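Long-range contact in ORF 37 (Human herpesvirus 8 type M, PDB 3FHD), which cuts single- and double-stranded DNA as an endonuclease and exonuclease, processing branched viral DNA intermediates into unit-length linear genomes: residues I164-Q176 with V391-S403. Numbering follows the deposited sequence.
With SO4 (sulfate ion), chain B; SO4 (sulfate ion), chain D.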
loop_
_atom_site.group_PDB
_atom_site.type_symbol
_atom_site.label_atom_id
_atom_site.label_comp_id
_atom_site.label_asym_id
_atom_site.label_seq_id
_atom_site.Cartn_x
_atom_site.Cartn_y
_atom_site.Cartn_z
ATOM N N ILE A 164 10.522 -6.484 4.778
ATOM C CA ILE A 164 10.309 -5.634 3.637
ATOM C C ILE A 164 9.939 -4.232 4.091
ATOM O O ILE A 164 9.141 -4.093 5.016
ATOM C CB ILE A 164 9.115 -6.180 2.770
ATOM C CG1 ILE A 164 9.456 -7.552 2.165
ATOM C CG2 ILE A 164 8.730 -5.167 1.718
ATOM C CD1 ILE A 164 10.090 -7.513 0.781
ATOM N N ILE A 165 10.458 -3.207 3.406
ATOM C CA ILE A 165 10.000 -1.846 3.637
ATOM C C ILE A 165 8.768 -1.656 2.723
ATOM O O ILE A 165 8.911 -1.563 1.504
ATOM C CB ILE A 165 11.061 -0.814 3.326
ATOM C CG1 ILE A 165 12.217 -0.876 4.363
ATOM C CG2 ILE A 165 10.437 0.633 3.373
ATOM C CD1 ILE A 165 13.496 -0.114 3.912
ATOM N N SER A 166 7.584 -1.684 3.334
ATOM C CA SER A 166 6.319 -1.600 2.615
ATOM C C SER A 166 5.923 -0.134 2.563
ATOM O O SER A 166 6.544 0.684 3.230
ATOM C CB SER A 166 5.259 -2.427 3.343
ATOM O OG SER A 166 5.065 -1.921 4.666
ATOM N N SER A 167 4.894 0.216 1.776
ATOM C CA SER A 167 4.529 1.616 1.653
ATOM C C SER A 167 4.023 2.308 2.923
ATOM O O SER A 167 4.240 3.496 3.080
ATOM C CB SER A 167 3.577 1.841 0.457
ATOM O OG SER A 167 2.249 1.439 0.790
ATOM N N SER A 168 3.409 1.569 3.834
ATOM C CA SER A 168 3.010 2.082 5.151
ATOM C C SER A 168 4.205 2.365 6.088
ATOM O O SER A 168 4.040 3.041 7.093
ATOM C CB SER A 168 2.076 1.045 5.832
ATOM O OG SER A 168 2.793 -0.156 6.058
ATOM N N LYS A 169 5.380 1.817 5.764
ATOM C CA LYS A 169 6.621 2.019 6.545
ATOM C C LYS A 169 7.625 2.906 5.801
ATOM O O LYS A 169 8.695 3.206 6.322
ATOM C CB LYS A 169 7.311 0.686 6.816
ATOM C CG LYS A 169 6.561 -0.206 7.834
ATOM C CD LYS A 169 7.320 -1.482 8.041
ATOM C CE LYS A 169 6.406 -2.540 8.574
ATOM N NZ LYS A 169 7.218 -3.554 9.301
ATOM N N PHE A 170 7.301 3.344 4.599
ATOM C CA PHE A 170 8.320 4.062 3.795
ATOM C C PHE A 170 8.789 5.423 4.394
ATOM O O PHE A 170 9.990 5.727 4.429
ATOM C CB PHE A 170 7.893 4.170 2.318
ATOM C CG PHE A 170 8.992 4.703 1.426
ATOM C CD1 PHE A 170 10.102 3.921 1.141
ATOM C CD2 PHE A 170 8.918 5.983 0.909
ATOM C CE1 PHE A 170 11.155 4.421 0.326
ATOM C CE2 PHE A 170 9.952 6.509 0.086
ATOM C CZ PHE A 170 11.077 5.725 -0.202
ATOM N N HIS A 171 7.853 6.241 4.862
ATOM C CA HIS A 171 8.208 7.470 5.550
ATOM C C HIS A 171 9.134 7.203 6.762
ATOM O O HIS A 171 10.167 7.877 6.900
ATOM C CB HIS A 171 6.956 8.260 5.967
ATOM C CG HIS A 171 7.273 9.530 6.710
ATOM N ND1 HIS A 171 7.145 9.643 8.076
ATOM C CD2 HIS A 171 7.728 10.725 6.273
ATOM C CE1 HIS A 171 7.517 10.859 8.452
ATOM N NE2 HIS A 171 7.875 11.534 7.376
ATOM N N TRP A 172 8.783 6.212 7.587
ATOM C CA TRP A 172 9.573 5.816 8.778
ATOM C C TRP A 172 11.012 5.423 8.341
ATOM O O TRP A 172 12.007 5.875 8.954
ATOM C CB TRP A 172 8.849 4.701 9.561
ATOM C CG TRP A 172 9.723 3.983 10.519
ATOM C CD1 TRP A 172 10.032 4.356 11.806
ATOM C CD2 TRP A 172 10.452 2.788 10.251
ATOM N NE1 TRP A 172 10.939 3.458 12.353
ATOM C CE2 TRP A 172 11.192 2.479 11.419
ATOM C CE3 TRP A 172 10.565 1.946 9.117
ATOM C CZ2 TRP A 172 12.007 1.355 11.498
ATOM C CZ3 TRP A 172 11.363 0.815 9.205
ATOM C CH2 TRP A 172 12.102 0.555 10.388
ATOM N N ALA A 173 11.120 4.634 7.261
ATOM C CA ALA A 173 12.435 4.112 6.787
ATOM C C ALA A 173 13.336 5.244 6.265
ATOM O O ALA A 173 14.566 5.143 6.289
ATOM C CB ALA A 173 12.250 2.998 5.712
ATOM N N VAL A 174 12.724 6.325 5.783
ATOM C CA VAL A 174 13.514 7.457 5.289
ATOM C C VAL A 174 13.785 8.499 6.398
ATOM O O VAL A 174 14.916 8.973 6.566
ATOM C CB VAL A 174 12.833 8.142 4.073
ATOM C CG1 VAL A 174 13.560 9.475 3.751
ATOM C CG2 VAL A 174 12.876 7.238 2.852
ATOM N N LYS A 175 12.740 8.877 7.135
ATOM C CA LYS A 175 12.794 10.089 7.951
ATOM C C LYS A 175 12.948 9.801 9.431
ATOM O O LYS A 175 13.206 10.704 10.220
ATOM C CB LYS A 175 11.533 10.948 7.760
ATOM C CG LYS A 175 11.426 11.701 6.411
ATOM C CD LYS A 175 12.743 12.391 6.024
ATOM C CE LYS A 175 12.544 13.753 5.385
ATOM N NZ LYS A 175 13.586 14.015 4.327
ATOM N N GLN A 176 12.725 8.556 9.829
ATOM C CA GLN A 176 12.627 8.287 11.253
ATOM C C GLN A 176 13.639 7.241 11.721
ATOM O O GLN A 176 14.519 7.566 12.536
ATOM C CB GLN A 176 11.174 7.928 11.639
ATOM C CG GLN A 176 10.159 9.060 11.503
ATOM C CD GLN A 176 8.735 8.623 11.884
ATOM O OE1 GLN A 176 8.323 7.507 11.609
ATOM N NE2 GLN A 176 8.002 9.505 12.565
ATOM N N VAL A 391 3.527 17.291 1.159
ATOM C CA VAL A 391 4.680 16.511 0.679
ATOM C C VAL A 391 5.574 16.026 1.823
ATOM O O VAL A 391 6.448 15.177 1.615
ATOM C CB VAL A 391 5.526 17.273 -0.397
ATOM C CG1 VAL A 391 4.621 17.752 -1.567
ATOM C CG2 VAL A 391 6.288 18.452 0.225
ATOM N N ARG A 392 5.344 16.559 3.022
ATOM C CA ARG A 392 6.047 16.118 4.217
ATOM C C ARG A 392 5.294 15.017 4.965
ATOM O O ARG A 392 5.792 14.486 5.955
ATOM C CB ARG A 392 6.265 17.294 5.173
ATOM C CG ARG A 392 7.157 18.398 4.593
ATOM C CD ARG A 392 7.738 19.267 5.694
ATOM N NE ARG A 392 8.832 18.618 6.412
ATOM C CZ ARG A 392 8.995 18.627 7.736
ATOM N NH1 ARG A 392 8.116 19.223 8.532
ATOM N NH2 ARG A 392 10.041 18.000 8.270
ATOM N N HIS A 393 4.068 14.720 4.554
ATOM C CA HIS A 393 3.257 13.794 5.358
ATOM C C HIS A 393 3.611 12.369 4.971
ATOM O O HIS A 393 3.964 12.086 3.810
ATOM C CB HIS A 393 1.751 14.045 5.187
ATOM C CG HIS A 393 0.894 13.263 6.144
ATOM N ND1 HIS A 393 0.542 11.948 5.925
ATOM C CD2 HIS A 393 0.344 13.604 7.337
ATOM C CE1 HIS A 393 -0.187 11.512 6.941
ATOM N NE2 HIS A 393 -0.331 12.501 7.805
ATOM N N SER A 394 3.485 11.453 5.929
ATOM C CA SER A 394 3.760 10.039 5.632
ATOM C C SER A 394 2.941 9.475 4.459
ATOM O O SER A 394 3.399 8.555 3.802
ATOM C CB SER A 394 3.592 9.189 6.900
ATOM O OG SER A 394 2.236 8.995 7.167
ATOM N N TYR A 395 1.762 10.030 4.169
ATOM C CA TYR A 395 0.944 9.537 3.043
ATOM C C TYR A 395 1.545 9.895 1.682
ATOM O O TYR A 395 1.340 9.166 0.710
ATOM C CB TYR A 395 -0.516 9.991 3.089
ATOM C CG TYR A 395 -1.275 9.528 4.318
ATOM C CD1 TYR A 395 -0.776 8.506 5.133
ATOM C CD2 TYR A 395 -2.499 10.076 4.645
ATOM C CE1 TYR A 395 -1.438 8.088 6.261
ATOM C CE2 TYR A 395 -3.201 9.635 5.811
ATOM C CZ TYR A 395 -2.649 8.641 6.584
ATOM O OH TYR A 395 -3.290 8.183 7.719
ATOM N N PHE A 396 2.270 11.001 1.625
ATOM C CA PHE A 396 3.006 11.358 0.430
ATOM C C PHE A 396 4.067 10.307 0.081
ATOM O O PHE A 396 4.138 9.846 -1.064
ATOM C CB PHE A 396 3.625 12.769 0.511
ATOM C CG PHE A 396 4.427 13.115 -0.702
ATOM C CD1 PHE A 396 3.786 13.603 -1.866
ATOM C CD2 PHE A 396 5.815 12.943 -0.720
ATOM C CE1 PHE A 396 4.533 13.907 -3.014
ATOM C CE2 PHE A 396 6.562 13.271 -1.880
ATOM C CZ PHE A 396 5.917 13.734 -3.010
ATOM N N TYR A 397 4.838 9.906 1.086
ATOM C CA TYR A 397 5.864 8.872 0.992
ATOM C C TYR A 397 5.252 7.486 0.664
ATOM O O TYR A 397 5.848 6.703 -0.042
ATOM C CB TYR A 397 6.570 8.761 2.352
ATOM C CG TYR A 397 7.591 9.841 2.542
ATOM C CD1 TYR A 397 8.953 9.567 2.390
ATOM C CD2 TYR A 397 7.201 11.159 2.817
ATOM C CE1 TYR A 397 9.923 10.582 2.549
ATOM C CE2 TYR A 397 8.160 12.189 2.949
ATOM C CZ TYR A 397 9.520 11.882 2.810
ATOM O OH TYR A 397 10.489 12.869 2.953
ATOM N N GLN A 398 4.107 7.183 1.256
ATOM C CA GLN A 398 3.387 5.933 0.941
ATOM C C GLN A 398 3.034 5.794 -0.543
ATOM O O GLN A 398 3.316 4.761 -1.144
ATOM C CB GLN A 398 2.120 5.805 1.819
ATOM C CG GLN A 398 1.265 4.586 1.459
ATOM C CD GLN A 398 0.262 4.235 2.544
ATOM O OE1 GLN A 398 -0.291 5.128 3.210
ATOM N NE2 GLN A 398 0.045 2.933 2.749
ATOM N N VAL A 399 2.444 6.833 -1.134
ATOM C CA VAL A 399 2.053 6.786 -2.541
ATOM C C VAL A 399 3.313 6.828 -3.424
ATOM O O VAL A 399 3.329 6.265 -4.523
ATOM C CB VAL A 399 1.043 7.920 -2.896
ATOM C CG1 VAL A 399 0.592 7.800 -4.358
ATOM C CG2 VAL A 399 -0.182 7.856 -1.976
ATOM N N LEU A 400 4.351 7.525 -2.946
ATOM C CA LEU A 400 5.639 7.602 -3.648
ATOM C C LEU A 400 6.156 6.179 -3.858
ATOM O O LEU A 400 6.533 5.824 -4.987
ATOM C CB LEU A 400 6.666 8.436 -2.845
ATOM C CG LEU A 400 7.948 8.798 -3.615
ATOM C CD1 LEU A 400 8.551 10.128 -3.124
ATOM C CD2 LEU A 400 8.963 7.687 -3.604
ATOM N N LEU A 401 6.223 5.390 -2.787
ATOM C CA LEU A 401 6.661 3.987 -2.973
ATOM C C LEU A 401 5.734 3.132 -3.866
ATOM O O LEU A 401 6.220 2.317 -4.650
ATOM C CB LEU A 401 6.928 3.272 -1.642
ATOM C CG LEU A 401 7.604 1.889 -1.757
ATOM C CD1 LEU A 401 9.052 1.997 -2.384
ATOM C CD2 LEU A 401 7.665 1.165 -0.371
ATOM N N GLN A 402 4.409 3.292 -3.731
ATOM C CA GLN A 402 3.482 2.595 -4.599
ATOM C C GLN A 402 3.725 2.995 -6.054
ATOM O O GLN A 402 3.672 2.125 -6.936
ATOM C CB GLN A 402 2.007 2.857 -4.233
ATOM C CG GLN A 402 1.644 2.474 -2.830
ATOM C CD GLN A 402 0.215 2.844 -2.447
ATOM O OE1 GLN A 402 -0.569 3.305 -3.270
ATOM N NE2 GLN A 402 -0.107 2.633 -1.193
ATOM N N SER A 403 4.009 4.265 -6.334
ATOM C CA SER A 403 4.334 4.644 -7.703
ATOM C C SER A 403 5.596 3.930 -8.245
ATOM O O SER A 403 5.626 3.503 -9.395
ATOM C CB SER A 403 4.471 6.197 -7.912
ATOM O OG SER A 403 5.666 6.716 -7.328
HETATM S S SO4 B . 1.320 -1.410 2.297
HETATM O O1 SO4 B . 2.239 -1.327 3.421
HETATM O O2 SO4 B . 0.278 -0.391 2.459
HETATM O O3 SO4 B . 2.109 -1.146 1.112
HETATM O O4 SO4 B . 0.816 -2.754 2.178
HETATM S S SO4 D . 12.969 17.784 11.400
HETATM O O1 SO4 D . 12.102 18.441 12.378
HETATM O O2 SO4 D . 12.132 17.075 10.432
HETATM O O3 SO4 D . 13.787 18.788 10.704
HETATM O O4 SO4 D . 13.858 16.848 12.085
HETATM O O HOH W 1 5.013 5.932 4.518
HETATM O O HOH W 2 8.366 14.213 6.552
#
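Y397 overlaps one turn of helix 170-175, its side chain lodged as a knob among F170, H171, V174 and K175. H171 meets it edge-to-face, bringing CD2 over one face of the Y397 ring, with the planes at 77° and the centroids 4.8 Å apart. F170 lies at that ring's edge and turns its own face to L401, whose CB makes a CH-pi contact. Two waters bridge the segments: one joins the backbone atoms S167 O, H171 N and S394 O, the other links H171 NE2 to R392 O. In the loop before the helix, polar contacts join the packing. S167 OG, set between its backbone N and carbonyl carbon (chi1 78°), donates to O3 of the chain B sulfate, probably from the crystallisation liquor, at 2.6 Å and accepts weak bonds from Q398 NE2 and Q402 NE2, each 3.3 Å away. S168 grips this sulfate through N and OG. Q402 NE2 also bonds E266, a magnesium ligand, weakly linking S167 to the metal site of this PD-(D/E)XK nuclease; Q398 OE1 bonds K268. The axes of segments 170-175 and 394-403 cross at 103°, 8.7 Å apart; Y395, V399 and S403 rest on strand 423-432, while helix 468-489 packs against F170, L400 and L401.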